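Local coordinates for beta-lactamase inhibitory protein BLIP-I (Streptomyces exfoliatus, PDB 3GMV) that probably binds and inhibits beta-lactamases as a secreted inhibitory protein built on a two-layer alpha/beta sandwich, at residues 18-23 and 55-60. Numbering follows the deposited sequence.
With TAM (tris(hydroxyethyl)aminomethane), chain B.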
ATOM      1  N   ASP A  18       4.485  19.637   3.908  1.00  6.61           N
ATOM      2  CA  ASP A  18       5.775  19.891   4.546  1.00  7.39           C
ATOM      3  C   ASP A  18       6.049  18.859   5.637  1.00  6.08           C
ATOM      4  O   ASP A  18       7.192  18.400   5.798  1.00  7.43           O
ATOM      5  CB  ASP A  18       5.839  21.307   5.128  1.00  7.20           C
ATOM      6  CG  ASP A  18       5.993  22.367   4.039  1.00 10.46           C
ATOM      7  OD1 ASP A  18       6.441  21.987   2.931  1.00 10.23           O
ATOM      8  OD2 ASP A  18       5.636  23.543   4.306  1.00 13.94           O
ATOM      9  N   GLU A  19       5.001  18.486   6.385  1.00  6.27           N
ATOM     10  CA  GLU A  19       5.176  17.505   7.456  1.00  6.04           C
ATOM     11  C   GLU A  19       5.617  16.162   6.879  1.00  5.95           C
ATOM     12  O   GLU A  19       6.507  15.487   7.406  1.00  5.45           O
ATOM     13  CB  GLU A  19       3.880  17.341   8.279  1.00  6.45           C
ATOM     14  CG  GLU A  19       3.800  18.466   9.320  1.00  7.41           C
ATOM     15  CD  GLU A  19       2.439  18.577   9.982  1.00  8.50           C
ATOM     16  OE1 GLU A  19       1.444  18.056   9.448  1.00 10.08           O
ATOM     17  OE2 GLU A  19       2.384  19.166  11.073  1.00 10.48           O
ATOM     18  N   VAL A  20       4.955  15.750   5.811  1.00  5.59           N
ATOM     19  CA  VAL A  20       5.296  14.494   5.187  1.00  6.33           C
ATOM     20  C   VAL A  20       6.694  14.515   4.566  1.00  6.91           C
ATOM     21  O   VAL A  20       7.450  13.556   4.707  1.00  7.17           O
ATOM     22  CB  VAL A  20       4.230  14.130   4.109  1.00  6.75           C
ATOM     23  CG1 VAL A  20       4.687  12.878   3.368  1.00  8.70           C
ATOM     24  CG2 VAL A  20       2.876  13.885   4.800  1.00  7.79           C
ATOM     25  N   TRP A  21       7.027  15.603   3.861  1.00  7.57           N
ATOM     26  CA  TRP A  21       8.364  15.781   3.274  1.00  8.27           C
ATOM     27  C   TRP A  21       9.452  15.662   4.366  1.00  9.40           C
ATOM     28  O   TRP A  21      10.475  14.986   4.156  1.00  9.58           O
ATOM     29  CB  TRP A  21       8.423  17.154   2.588  1.00  9.37           C
ATOM     30  CG  TRP A  21       9.695  17.460   1.812  1.00  8.74           C
ATOM     31  CD1 TRP A  21      10.725  18.227   2.228  1.00 11.92           C
ATOM     32  CD2 TRP A  21       9.993  17.060   0.476  1.00  9.75           C
ATOM     33  NE1 TRP A  21      11.675  18.326   1.239  1.00 11.25           N
ATOM     34  CE2 TRP A  21      11.245  17.611   0.149  1.00 10.04           C
ATOM     35  CE3 TRP A  21       9.319  16.281  -0.479  1.00  8.14           C
ATOM     36  CZ2 TRP A  21      11.855  17.398  -1.086  1.00 11.13           C
ATOM     37  CZ3 TRP A  21       9.904  16.072  -1.687  1.00  9.12           C
ATOM     38  CH2 TRP A  21      11.184  16.621  -1.991  1.00 10.06           C
ATOM     39  N   GLU A  22       9.220  16.282   5.522  1.00  8.96           N
ATOM     40  CA  GLU A  22      10.187  16.254   6.613  1.00 10.27           C
ATOM     41  C   GLU A  22      10.352  14.819   7.132  1.00  9.34           C
ATOM     42  O   GLU A  22      11.478  14.316   7.277  1.00  9.82           O
ATOM     43  CB  GLU A  22       9.774  17.220   7.740  1.00 10.86           C
ATOM     44  CG  GLU A  22      10.592  17.020   9.048  1.00 14.36           C
ATOM     45  CD  GLU A  22      12.010  17.552   8.968  1.00 22.03           C
ATOM     46  OE1 GLU A  22      12.299  18.377   8.086  1.00 24.49           O
ATOM     47  OE2 GLU A  22      12.855  17.170   9.813  1.00 25.89           O
ATOM     48  N   ILE A  23       9.246  14.155   7.409  1.00  9.37           N
ATOM     49  CA  ILE A  23       9.313  12.797   7.959  1.00  9.21           C
ATOM     50  C   ILE A  23       9.953  11.837   6.948  1.00  9.93           C
ATOM     51  O   ILE A  23      10.773  10.992   7.303  1.00 10.55           O
ATOM     52  CB  ILE A  23       7.924  12.282   8.382  1.00  8.99           C
ATOM     53  CG1 ILE A  23       7.452  13.048   9.636  1.00  8.10           C
ATOM     54  CG2 ILE A  23       8.013  10.801   8.689  1.00  9.98           C
ATOM     55  CD1 ILE A  23       5.940  12.889   9.874  1.00  6.77           C
ATOM     56  N   PHE A  55       2.895   9.619  -1.627  1.00  8.81           N
ATOM     57  CA  PHE A  55       1.959  10.337  -0.777  1.00  8.79           C
ATOM     58  C   PHE A  55       1.268  11.397  -1.618  1.00  9.30           C
ATOM     59  O   PHE A  55       1.938  12.183  -2.292  1.00  8.27           O
ATOM     60  CB  PHE A  55       2.767  11.003   0.357  1.00  8.76           C
ATOM     61  CG  PHE A  55       3.600  10.023   1.081  1.00  7.91           C
ATOM     62  CD1 PHE A  55       2.995   9.103   1.936  1.00  7.01           C
ATOM     63  CD2 PHE A  55       4.953   9.905   0.804  1.00 10.49           C
ATOM     64  CE1 PHE A  55       3.761   8.127   2.587  1.00 10.03           C
ATOM     65  CE2 PHE A  55       5.739   8.946   1.460  1.00  9.70           C
ATOM     66  CZ  PHE A  55       5.155   8.040   2.348  1.00  9.13           C
ATOM     67  N   SER A  56      -0.058  11.446  -1.554  1.00  9.44           N
ATOM     68  CA  SER A  56      -0.803  12.444  -2.334  1.00  9.18           C
ATOM     69  C   SER A  56      -1.660  13.292  -1.433  1.00  8.26           C
ATOM     70  O   SER A  56      -2.082  12.835  -0.350  1.00  8.25           O
ATOM     71  CB  SER A  56      -1.650  11.776  -3.411  1.00  9.05           C
ATOM     72  OG  SER A  56      -0.782  11.152  -4.360  1.00 12.65           O
ATOM     73  N   PHE A  57      -1.889  14.529  -1.872  1.00  8.25           N
ATOM     74  CA  PHE A  57      -2.486  15.581  -1.036  1.00  7.10           C
ATOM     75  C   PHE A  57      -3.757  16.183  -1.622  1.00  7.91           C
ATOM     76  O   PHE A  57      -3.894  16.265  -2.817  1.00  7.55           O
ATOM     77  CB  PHE A  57      -1.450  16.680  -0.823  1.00  7.29           C
ATOM     78  CG  PHE A  57      -0.228  16.168  -0.134  1.00  7.82           C
ATOM     79  CD1 PHE A  57       0.811  15.584  -0.859  1.00  8.50           C
ATOM     80  CD2 PHE A  57      -0.193  16.128   1.242  1.00  6.56           C
ATOM     81  CE1 PHE A  57       1.918  15.051  -0.210  1.00 11.08           C
ATOM     82  CE2 PHE A  57       0.921  15.612   1.910  1.00  8.32           C
ATOM     83  CZ  PHE A  57       1.959  15.064   1.204  1.00  8.68           C
ATOM     84  N   THR A  58      -4.677  16.627  -0.761  1.00  8.13           N
ATOM     85  CA  THR A  58      -5.890  17.287  -1.253  1.00  9.68           C
ATOM     86  C   THR A  58      -5.550  18.714  -1.719  1.00 10.61           C
ATOM     87  O   THR A  58      -4.437  19.226  -1.550  1.00 10.64           O
ATOM     88  CB  THR A  58      -6.941  17.420  -0.139  1.00  9.87           C
ATOM     89  OG1 THR A  58      -6.376  18.269   0.858  1.00 10.13           O
ATOM     90  CG2 THR A  58      -7.284  16.075   0.497  1.00 10.92           C
ATOM     91  N   ASP A  59      -6.536  19.386  -2.291  1.00 12.77           N
ATOM     92  CA  ASP A  59      -6.359  20.755  -2.715  1.00 13.52           C
ATOM     93  C   ASP A  59      -6.049  21.699  -1.536  1.00 13.52           C
ATOM     94  O   ASP A  59      -5.537  22.803  -1.738  1.00 13.09           O
ATOM     95  CB  ASP A  59      -7.608  21.235  -3.474  1.00 13.76           C
ATOM     96  CG  ASP A  59      -7.777  20.542  -4.825  1.00 17.36           C
ATOM     97  OD1 ASP A  59      -6.804  19.969  -5.379  1.00 20.37           O
ATOM     98  OD2 ASP A  59      -8.911  20.572  -5.351  1.00 23.83           O
ATOM     99  N   GLU A  60      -6.319  21.246  -0.315  1.00 14.36           N
ATOM    100  CA  GLU A  60      -5.956  21.999   0.896  1.00 15.27           C
ATOM    101  C   GLU A  60      -4.582  21.599   1.481  1.00 14.94           C
ATOM    102  O   GLU A  60      -4.120  22.176   2.472  1.00 15.30           O
ATOM    103  CB  GLU A  60      -7.078  21.898   1.942  1.00 17.06           C
ATOM    104  CG  GLU A  60      -8.327  22.676   1.575  1.00 21.99           C
ATOM    105  CD  GLU A  60      -9.045  22.121   0.350  1.00 29.65           C
ATOM    106  OE1 GLU A  60      -9.172  20.876   0.239  1.00 32.76           O
ATOM    107  OE2 GLU A  60      -9.486  22.934  -0.509  1.00 34.06           O
TER
HETATM  108  C   TAM B   1      -9.175  13.368  -4.200  1.00 40.14           C
HETATM  109  C1  TAM B   1      -9.136  12.196  -5.157  1.00 40.41           C
HETATM  110  C2  TAM B   1     -10.606  13.860  -4.001  1.00 40.59           C
HETATM  111  C3  TAM B   1      -8.307  14.487  -4.737  1.00 40.10           C
HETATM  112  C4  TAM B   1      -9.796  10.975  -4.537  1.00 39.73           C
HETATM  113  C5  TAM B   1     -11.611  12.711  -4.011  1.00 41.39           C
HETATM  114  C6  TAM B   1      -8.062  15.557  -3.678  1.00 39.48           C
HETATM  115  N   TAM B   1      -8.630  12.937  -2.919  1.00 40.27           N
HETATM  116  O4  TAM B   1      -9.685   9.881  -5.465  1.00 38.68           O
HETATM  117  O5  TAM B   1     -12.541  12.869  -5.102  1.00 43.22           O
HETATM  118  O6  TAM B   1      -8.846  15.290  -2.510  1.00 37.15           O
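Val-20 meets both Phe-55 and Phe-57, using different branches and approaching the two rings differently. Its CG1 methyl sits over one face of Phe-55, 4.2 Å from the ring centroid and 27° off the normal, which satisfies a CH-pi contact. The methyl is displaced toward the root of the ring, since CG1 lies 3.8 Å from Phe-55 CG and 4.0 Å from Phe-55 CB. Phe-57 is met at its edge instead: Val-20 CB lies close to the ring plane, 3.8 Å from CZ, while Val-20 CG2 approaches CE2 of the same ring at 3.9 Å. A chi1 of 174° places Val-20 CG1 opposite the backbone N and CG2 opposite the carbonyl carbon, which splits the two methyls between the aromatic partners. No hydrogen bond crosses the contact; 136 Å² of buried surface marks a small apolar junction. Beyond the strand, Thr-58 OG1 accepts from Glu-60 N at 3.2 Å in an ST turn, and Thr-58 CG2 lies 3.5 Å from O6 of the bound tris(hydroxyethyl)aminomethane. This is helix-on-sheet packing in the sandwich: helix 17-24 lies against strand 52-57, with Ile-40 of strand 40-43 touching Val-20 and Phe-57, Leu-63 of strand 63-69 touching both phenylalanines, and Tyr-8 of helix 5-10 reaching Phe-55.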